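Local coordinates for prenylcyclase (PDB 6IJ1), which probably acts on isoprenoid (prenyl) chains as a cyclase or transferase in Actinoplanes teichomyceticus, although its exact reaction is not established, at residues S40-T45 against D69-E74; L52-H57 against A101-R106; A252-A257 against T330-Q335. One frame throughout, in Å; residues are numbered along the deposited sequence.

Contact 1 of 3, residues S40-T45 against D69-E74; sequences SDDWIT and DLLVPE
Two antiparallel helices joined as a hairpin, 42-52 and 58-71, meet here where the first begins and the second runs out, with Asp42 and Thr45 set against Leu71 and Glu74. Leu71 fills the middle, dividing its isobutyl end between two neighbours. Its CD2 lies 3.8 Å from Asp42 O and also touches CB of that aspartate, while CD1 comes to 4.1 Å from CG2 of Thr45. That methyl can face the leucine because it stands anti to Thr45's backbone N, which makes threonine apt here: one branch is apolar toward the partner helix and the other is a hydroxyl. The hairpin is consistent with an all-helical (α/α) barrel, and it packs onward, since Leu71 also touches Leu100 of helix 91-104 while Trp43, pointing away from helix 58-71, meets the rings of Tyr34, Trp96 and His328. Asp42 opens its helix, and an acid is at home in the first turn, where the positive end of the helix dipole would probably favour it; Asp41 OD1 accepts the N-H of Asp42 at 2.7 Å. Asp42 OD2 passes 3.7 Å from Glu74 CB. A water lies between OD2 and Glu74 O, unusually close to the carboxylate, so which of its bonds form is doubtful. An alanine in place of Asp42 would probably leave Leu71 CD2 and Glu74 CB without the carboxylate they pack on, opening a gap between them. Glu74, bent at chi2 (-60°), keeps its OE1 4.7 Å from OD2 of Asp42, so the like-charged oxygens stay apart although OD2 packs on the glutamate's aliphatic stem.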
loop_
_atom_site.group_PDB
_atom_site.type_symbol
_atom_site.label_atom_id
_atom_site.label_comp_id
_atom_site.label_asym_id
_atom_site.label_seq_id
_atom_site.Cartn_x
_atom_site.Cartn_y
_atom_site.Cartn_z
ATOM N N SER A 40 -11.647 -7.476 -2.467
ATOM C CA SER A 40 -10.382 -8.174 -2.155
ATOM C C SER A 40 -10.498 -8.720 -0.735
ATOM O O SER A 40 -11.072 -8.035 0.094
ATOM C CB SER A 40 -9.220 -7.228 -2.239
ATOM O OG SER A 40 -8.113 -7.744 -1.521
ATOM N N ASP A 41 -9.970 -9.916 -0.490
ATOM C CA ASP A 41 -9.975 -10.448 0.895
ATOM C C ASP A 41 -8.552 -10.475 1.471
ATOM O O ASP A 41 -8.304 -9.747 2.408
ATOM C CB ASP A 41 -10.689 -11.796 1.030
ATOM C CG ASP A 41 -10.387 -12.808 -0.059
ATOM O OD1 ASP A 41 -9.333 -12.722 -0.684
ATOM O OD2 ASP A 41 -11.222 -13.690 -0.247
ATOM N N ASP A 42 -7.656 -11.272 0.893
ATOM C CA ASP A 42 -6.293 -11.450 1.468
ATOM C C ASP A 42 -5.506 -10.134 1.527
ATOM O O ASP A 42 -4.966 -9.819 2.575
ATOM C CB ASP A 42 -5.549 -12.586 0.766
ATOM C CG ASP A 42 -6.230 -13.927 0.974
ATOM O OD1 ASP A 42 -7.109 -14.005 1.818
ATOM O OD2 ASP A 42 -5.858 -14.865 0.292
ATOM N N TRP A 43 -5.415 -9.423 0.411
ATOM C CA TRP A 43 -4.682 -8.160 0.393
ATOM C C TRP A 43 -5.224 -7.212 1.450
ATOM O O TRP A 43 -4.486 -6.708 2.312
ATOM C CB TRP A 43 -4.747 -7.559 -1.009
ATOM C CG TRP A 43 -4.373 -6.097 -1.036
ATOM C CD1 TRP A 43 -3.321 -5.463 -0.375
ATOM C CD2 TRP A 43 -5.039 -5.064 -1.780
ATOM N NE1 TRP A 43 -3.311 -4.117 -0.692
ATOM C CE2 TRP A 43 -4.358 -3.861 -1.547
ATOM C CE3 TRP A 43 -6.168 -5.060 -2.620
ATOM C CZ2 TRP A 43 -4.756 -2.630 -2.120
ATOM C CZ3 TRP A 43 -6.551 -3.847 -3.216
ATOM C CH2 TRP A 43 -5.870 -2.640 -2.945
ATOM N N ILE A 44 -6.542 -6.950 1.426
ATOM C CA ILE A 44 -7.096 -5.955 2.343
ATOM C C ILE A 44 -7.028 -6.424 3.786
ATOM O O ILE A 44 -6.785 -5.618 4.685
ATOM C CB ILE A 44 -8.553 -5.630 1.914
ATOM C CG1 ILE A 44 -8.507 -4.884 0.576
ATOM C CG2 ILE A 44 -9.312 -4.806 2.947
ATOM C CD1 ILE A 44 -7.796 -3.480 0.643
ATOM N N THR A 45 -7.282 -7.720 4.042
ATOM C CA THR A 45 -7.147 -8.223 5.403
ATOM C C THR A 45 -5.738 -8.001 5.934
ATOM O O THR A 45 -5.576 -7.555 7.067
ATOM C CB THR A 45 -7.510 -9.715 5.399
ATOM O OG1 THR A 45 -8.917 -9.863 5.108
ATOM C CG2 THR A 45 -7.245 -10.356 6.757
ATOM N N ASP A 69 -3.736 -15.340 11.697
ATOM C CA ASP A 69 -4.111 -16.761 11.735
ATOM C C ASP A 69 -4.989 -17.164 10.567
ATOM O O ASP A 69 -4.851 -18.270 10.049
ATOM C CB ASP A 69 -4.858 -17.089 13.023
ATOM C CG ASP A 69 -3.986 -17.049 14.220
ATOM O OD1 ASP A 69 -2.772 -17.285 14.036
ATOM O OD2 ASP A 69 -4.518 -16.771 15.321
ATOM N N LEU A 70 -5.901 -16.269 10.116
ATOM C CA LEU A 70 -6.734 -16.577 8.956
ATOM C C LEU A 70 -5.943 -16.629 7.657
ATOM O O LEU A 70 -6.293 -17.370 6.727
ATOM C CB LEU A 70 -7.839 -15.510 8.792
ATOM C CG LEU A 70 -8.908 -15.349 9.855
ATOM C CD1 LEU A 70 -9.705 -14.139 9.500
ATOM C CD2 LEU A 70 -9.833 -16.585 9.920
ATOM N N LEU A 71 -4.896 -15.795 7.546
ATOM C CA LEU A 71 -4.194 -15.694 6.295
ATOM C C LEU A 71 -3.261 -16.867 6.046
ATOM O O LEU A 71 -2.988 -17.201 4.900
ATOM C CB LEU A 71 -3.393 -14.394 6.286
ATOM C CG LEU A 71 -4.250 -13.129 6.057
ATOM C CD1 LEU A 71 -3.431 -11.960 6.524
ATOM C CD2 LEU A 71 -4.618 -13.046 4.525
ATOM N N VAL A 72 -2.655 -17.423 7.100
ATOM C CA VAL A 72 -1.651 -18.469 6.862
ATOM C C VAL A 72 -2.209 -19.612 6.019
ATOM O O VAL A 72 -1.573 -19.978 5.007
ATOM C CB VAL A 72 -1.062 -18.948 8.199
ATOM C CG1 VAL A 72 -0.181 -20.202 7.978
ATOM C CG2 VAL A 72 -0.202 -17.850 8.849
ATOM N N PRO A 73 -3.368 -20.215 6.338
ATOM C CA PRO A 73 -3.864 -21.321 5.492
ATOM C C PRO A 73 -4.288 -20.923 4.098
ATOM O O PRO A 73 -4.506 -21.811 3.239
ATOM C CB PRO A 73 -5.044 -21.865 6.286
ATOM C CG PRO A 73 -5.385 -20.878 7.289
ATOM C CD PRO A 73 -4.182 -20.038 7.544
ATOM N N GLU A 74 -4.466 -19.638 3.826
ATOM C CA GLU A 74 -4.808 -19.197 2.476
ATOM C C GLU A 74 -3.624 -19.105 1.526
ATOM O O GLU A 74 -3.805 -18.877 0.325
ATOM C CB GLU A 74 -5.491 -17.827 2.524
ATOM C CG GLU A 74 -6.719 -17.798 3.365
ATOM C CD GLU A 74 -7.761 -18.776 2.865
ATOM O OE1 GLU A 74 -7.882 -18.907 1.627
ATOM O OE2 GLU A 74 -8.409 -19.431 3.698
HETATM O O HOH W 1 -5.428 -16.901 -1.022
#

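Contact 2 of 3, residues L52-H57 against A101-R106; sequences LVQLPH and AELLGR
Leu103 reaches from the last turn of helix 91-104 into a notch between Val53 and Gln54, which belong to the turn following helix 42-52. Its CB starts the contact, 3.9 Å from CG2 of Val53. Beyond CG both methyls lie against Gln54: CD1 is 3.6 Å from NE2 of Gln54 and stays within 4.1 Å of Val53 CG2, whereas CD2 rests against Gln54 CD at 4.0 Å. The glutamine, extended beyond CG, crosses the leucine at about a right angle, giving it the CG and CD carbons and NE2 to pack on. The polar end is occupied elsewhere, NE2 with Gly50 O and OE1 with Gln335. Val53 offers its second methyl to the next residue, CG1 standing 3.7 Å from Leu104 CD2; a short, branched side chain suits a spot where two leucines must be met at once. Directly after them Gly105 ends the helix in a Schellman motif, with Arg106 N bonded to Ala101 O at 2.8 Å. The positive phi of Gly105 (75°) is easy for a residue without a side chain. On the other segment a type I turn, Leu52 to Leu55, brings Val53 and Gln54 forward together. The contact lies near the surface: Leu104 also packs on Arg65 and Met68 of helix 58-71, Val53 on Leu100 of helix 91-104, and Leu55 on Val18 of helix 10-23.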
loop_
_atom_site.group_PDB
_atom_site.type_symbol
_atom_site.label_atom_id
_atom_site.label_comp_id
_atom_site.label_asym_id
_atom_site.label_seq_id
_atom_site.Cartn_x
_atom_site.Cartn_y
_atom_site.Cartn_z
ATOM N N LEU A 52 -3.517 -2.236 12.366
ATOM C CA LEU A 52 -4.132 -2.450 13.673
ATOM C C LEU A 52 -3.114 -2.989 14.669
ATOM O O LEU A 52 -3.163 -2.611 15.829
ATOM C CB LEU A 52 -5.331 -3.390 13.546
ATOM C CG LEU A 52 -6.577 -2.797 12.872
ATOM C CD1 LEU A 52 -7.666 -3.836 12.721
ATOM C CD2 LEU A 52 -7.109 -1.597 13.654
ATOM N N VAL A 53 -2.189 -3.860 14.243
ATOM C CA VAL A 53 -1.287 -4.422 15.261
ATOM C C VAL A 53 -0.273 -3.401 15.758
ATOM O O VAL A 53 0.406 -3.658 16.766
ATOM C CB VAL A 53 -0.544 -5.702 14.775
ATOM C CG1 VAL A 53 -1.498 -6.848 14.436
ATOM C CG2 VAL A 53 0.430 -5.439 13.609
ATOM N N GLN A 54 -0.167 -2.226 15.137
ATOM C CA GLN A 54 0.739 -1.164 15.562
ATOM C C GLN A 54 0.073 -0.101 16.432
ATOM O O GLN A 54 0.762 0.838 16.865
ATOM C CB GLN A 54 1.341 -0.481 14.347
ATOM C CG GLN A 54 2.134 -1.410 13.468
ATOM C CD GLN A 54 2.596 -0.676 12.219
ATOM O OE1 GLN A 54 3.350 0.315 12.298
ATOM N NE2 GLN A 54 2.064 -1.088 11.056
ATOM N N LEU A 55 -1.235 -0.187 16.676
ATOM C CA LEU A 55 -1.980 0.814 17.420
ATOM C C LEU A 55 -2.081 0.398 18.877
ATOM O O LEU A 55 -2.145 -0.790 19.187
ATOM C CB LEU A 55 -3.382 0.985 16.839
ATOM C CG LEU A 55 -3.310 1.465 15.375
ATOM C CD1 LEU A 55 -4.719 1.636 14.826
ATOM C CD2 LEU A 55 -2.511 2.755 15.235
ATOM N N PRO A 56 -2.140 1.372 19.785
ATOM C CA PRO A 56 -2.163 1.053 21.224
ATOM C C PRO A 56 -3.576 0.778 21.734
ATOM O O PRO A 56 -4.136 1.510 22.575
ATOM C CB PRO A 56 -1.544 2.312 21.838
ATOM C CG PRO A 56 -2.076 3.438 20.952
ATOM C CD PRO A 56 -2.048 2.824 19.531
ATOM N N HIS A 57 -4.175 -0.303 21.234
ATOM C CA HIS A 57 -5.539 -0.670 21.588
ATOM C C HIS A 57 -5.597 -2.187 21.587
ATOM O O HIS A 57 -5.294 -2.828 20.580
ATOM C CB HIS A 57 -6.566 -0.030 20.604
ATOM C CG HIS A 57 -6.641 1.474 20.705
ATOM N ND1 HIS A 57 -7.276 2.129 21.746
ATOM C CD2 HIS A 57 -6.118 2.451 19.918
ATOM C CE1 HIS A 57 -7.164 3.437 21.581
ATOM N NE2 HIS A 57 -6.461 3.661 20.483
ATOM N N ALA A 101 3.384 -10.664 9.211
ATOM C CA ALA A 101 4.189 -11.626 9.969
ATOM C C ALA A 101 5.388 -10.976 10.626
ATOM O O ALA A 101 5.680 -11.270 11.796
ATOM C CB ALA A 101 4.616 -12.757 9.037
ATOM N N GLU A 102 6.096 -10.088 9.922
ATOM C CA GLU A 102 7.250 -9.410 10.556
ATOM C C GLU A 102 6.776 -8.550 11.697
ATOM O O GLU A 102 7.412 -8.500 12.754
ATOM C CB GLU A 102 8.025 -8.588 9.503
ATOM C CG GLU A 102 8.741 -9.500 8.525
ATOM C CD GLU A 102 9.892 -8.841 7.737
ATOM O OE1 GLU A 102 10.034 -7.590 7.819
ATOM O OE2 GLU A 102 10.637 -9.560 7.028
ATOM N N LEU A 103 5.663 -7.825 11.513
ATOM C CA LEU A 103 5.193 -6.965 12.608
ATOM C C LEU A 103 4.844 -7.786 13.847
ATOM O O LEU A 103 4.990 -7.289 14.967
ATOM C CB LEU A 103 3.969 -6.146 12.156
ATOM C CG LEU A 103 4.265 -5.089 11.105
ATOM C CD1 LEU A 103 2.951 -4.583 10.553
ATOM C CD2 LEU A 103 4.937 -3.913 11.773
ATOM N N LEU A 104 4.414 -9.031 13.660
ATOM C CA LEU A 104 3.989 -9.913 14.741
ATOM C C LEU A 104 5.106 -10.827 15.241
ATOM O O LEU A 104 4.870 -11.620 16.152
ATOM C CB LEU A 104 2.807 -10.771 14.271
ATOM C CG LEU A 104 1.528 -9.918 14.133
ATOM C CD1 LEU A 104 0.373 -10.759 13.599
ATOM C CD2 LEU A 104 1.104 -9.286 15.494
ATOM N N GLY A 105 6.288 -10.769 14.673
ATOM C CA GLY A 105 7.393 -11.638 15.081
ATOM C C GLY A 105 7.267 -13.059 14.612
ATOM O O GLY A 105 7.896 -13.956 15.199
ATOM N N ARG A 106 6.439 -13.308 13.596
ATOM C CA ARG A 106 6.120 -14.661 13.161
ATOM C C ARG A 106 6.761 -15.020 11.837
ATOM O O ARG A 106 6.512 -16.107 11.290
ATOM C CB ARG A 106 4.602 -14.823 13.048
ATOM C CG ARG A 106 3.909 -14.784 14.380
ATOM C CD ARG A 106 2.442 -15.167 14.198
ATOM N NE ARG A 106 2.280 -16.493 13.613
ATOM C CZ ARG A 106 1.103 -17.063 13.350
ATOM N NH1 ARG A 106 -0.020 -16.399 13.640
ATOM N NH2 ARG A 106 1.050 -18.268 12.798
#

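Contact 3 of 3, residues A252-A257 against T330-Q335; sequences ALRAVA and TATVLQ
Arg254 lays one face of its guanidinium on the side chain of Gln335, and this is the tight part of the contact. Gln335 CG sits over the centre of the flat group, 3.4 Å above its plane and the same distance from CZ, and CB follows at 3.7 Å from NH1. The methylene gets there because CG is anti to the backbone N of Gln335 (chi1 -179°); a bend at chi2 then swings the amide off, leaving its plane 51° from that of the guanidinium. A glutamine suits the place, since its aliphatic stem can cover an arginine face while its amide NE2 is used by Gln54 OE1. Toward Thr332 the packing is looser. NH1 comes no closer than 3.7 Å to Thr332 O, approaching it obliquely, and lies 3.8 Å from CG2 of the same threonine, whose hydroxyl is taken up by Tyr47 and by the carbonyl oxygen of His328. The charge of the arginine is met instead by Glu207, which forms a salt bridge to NH2. An imidazole, probably from the crystallisation liquor, is bound about 4 Å from the Arg254 side chain. Helices 246-256 and 327-341 run in roughly the same direction, consistent with two helices of the inner ring of an (α/α) barrel, as in protein prenyltransferases, where the central cavity of such a barrel takes the isoprenoid; whether that holds here is not established.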
loop_
_atom_site.group_PDB
_atom_site.type_symbol
_atom_site.label_atom_id
_atom_site.label_comp_id
_atom_site.label_asym_id
_atom_site.label_seq_id
_atom_site.Cartn_x
_atom_site.Cartn_y
_atom_site.Cartn_z
ATOM N N ALA A 252 1.535 11.779 2.615
ATOM C CA ALA A 252 2.536 12.849 2.637
ATOM C C ALA A 252 3.045 13.064 4.051
ATOM O O ALA A 252 4.261 13.251 4.237
ATOM C CB ALA A 252 1.922 14.155 2.083
ATOM N N LEU A 253 2.151 13.070 5.063
ATOM C CA LEU A 253 2.587 13.176 6.460
ATOM C C LEU A 253 3.660 12.131 6.761
ATOM O O LEU A 253 4.722 12.440 7.342
ATOM C CB LEU A 253 1.344 13.011 7.359
ATOM C CG LEU A 253 1.492 13.239 8.853
ATOM C CD1 LEU A 253 0.086 13.360 9.467
ATOM C CD2 LEU A 253 2.247 12.071 9.554
ATOM N N ARG A 254 3.392 10.886 6.363
ATOM C CA ARG A 254 4.306 9.784 6.684
ATOM C C ARG A 254 5.638 9.943 5.981
ATOM O O ARG A 254 6.674 9.642 6.615
ATOM C CB ARG A 254 3.629 8.488 6.259
ATOM C CG ARG A 254 2.577 8.067 7.246
ATOM C CD ARG A 254 1.609 7.004 6.703
ATOM N NE ARG A 254 2.366 5.776 6.407
ATOM C CZ ARG A 254 1.800 4.707 5.875
ATOM N NH1 ARG A 254 0.487 4.722 5.588
ATOM N NH2 ARG A 254 2.561 3.651 5.618
ATOM N N ALA A 255 5.665 10.514 4.772
ATOM C CA ALA A 255 6.931 10.750 4.076
ATOM C C ALA A 255 7.719 11.873 4.768
ATOM O O ALA A 255 8.965 11.787 4.912
ATOM C CB ALA A 255 6.668 11.047 2.600
ATOM N N VAL A 256 7.024 12.912 5.230
ATOM C CA VAL A 256 7.739 13.987 5.929
ATOM C C VAL A 256 8.415 13.432 7.162
ATOM O O VAL A 256 9.534 13.853 7.519
ATOM C CB VAL A 256 6.747 15.098 6.296
ATOM C CG1 VAL A 256 7.504 16.167 7.152
ATOM C CG2 VAL A 256 6.262 15.783 5.082
ATOM N N ALA A 257 7.738 12.531 7.871
ATOM C CA ALA A 257 8.219 11.996 9.133
ATOM C C ALA A 257 9.497 11.175 8.962
ATOM O O ALA A 257 10.138 10.878 9.993
ATOM C CB ALA A 257 7.120 11.172 9.803
ATOM N N THR A 330 -9.052 4.416 5.602
ATOM C CA THR A 330 -9.037 4.616 7.044
ATOM C C THR A 330 -7.797 3.988 7.662
ATOM O O THR A 330 -7.178 4.609 8.535
ATOM C CB THR A 330 -10.327 4.017 7.620
ATOM O OG1 THR A 330 -11.426 4.726 7.075
ATOM C CG2 THR A 330 -10.332 4.155 9.161
ATOM N N ALA A 331 -7.431 2.781 7.203
ATOM C CA ALA A 331 -6.205 2.182 7.750
ATOM C C ALA A 331 -5.000 3.054 7.457
ATOM O O ALA A 331 -4.117 3.258 8.329
ATOM C CB ALA A 331 -6.000 0.767 7.195
ATOM N N THR A 332 -4.896 3.551 6.216
ATOM C CA THR A 332 -3.790 4.428 5.836
ATOM C C THR A 332 -3.716 5.665 6.722
ATOM O O THR A 332 -2.615 6.074 7.164
ATOM C CB THR A 332 -3.940 4.823 4.353
ATOM O OG1 THR A 332 -4.094 3.625 3.548
ATOM C CG2 THR A 332 -2.750 5.601 3.857
ATOM N N VAL A 333 -4.866 6.292 6.989
ATOM C CA VAL A 333 -4.906 7.465 7.826
ATOM C C VAL A 333 -4.502 7.117 9.255
ATOM O O VAL A 333 -3.754 7.873 9.882
ATOM C CB VAL A 333 -6.330 8.090 7.780
ATOM C CG1 VAL A 333 -6.382 9.214 8.839
ATOM C CG2 VAL A 333 -6.623 8.659 6.341
ATOM N N LEU A 334 -5.014 6.011 9.806
ATOM C CA LEU A 334 -4.618 5.665 11.182
ATOM C C LEU A 334 -3.112 5.466 11.276
ATOM O O LEU A 334 -2.503 5.870 12.284
ATOM C CB LEU A 334 -5.344 4.407 11.653
ATOM C CG LEU A 334 -6.853 4.600 11.799
ATOM C CD1 LEU A 334 -7.524 3.269 12.165
ATOM C CD2 LEU A 334 -7.183 5.644 12.909
ATOM N N GLN A 335 -2.497 4.853 10.256
ATOM C CA GLN A 335 -1.032 4.699 10.307
ATOM C C GLN A 335 -0.360 6.063 10.379
ATOM O O GLN A 335 0.596 6.270 11.165
ATOM C CB GLN A 335 -0.587 3.878 9.079
ATOM C CG GLN A 335 0.948 3.621 9.003
ATOM C CD GLN A 335 1.351 2.521 9.907
ATOM O OE1 GLN A 335 0.872 1.398 9.775
ATOM N NE2 GLN A 335 2.207 2.815 10.858
#

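The three contacts form a chain. Contacts 1 and 2, with centres about 15 Å apart, are tied by the salt bridge between Asp69 OD1 and Arg106 NH1 at 2.9 Å; their segments alternate in sequence, so helices 42-52, 58-71 and 91-104 are knitted together. Contact 2 meets contact 3, about 17 Å away between centres, through a probable hydrogen bond of 3.1 Å from Gln335 NE2 to Gln54 OE1, backed by packing of Leu55 against Leu334. Contacts 1 and 3 do not touch: their centres lie about 23 Å apart. Bound imidazole lies beside Arg254 of contact 3, perhaps marking a pocket.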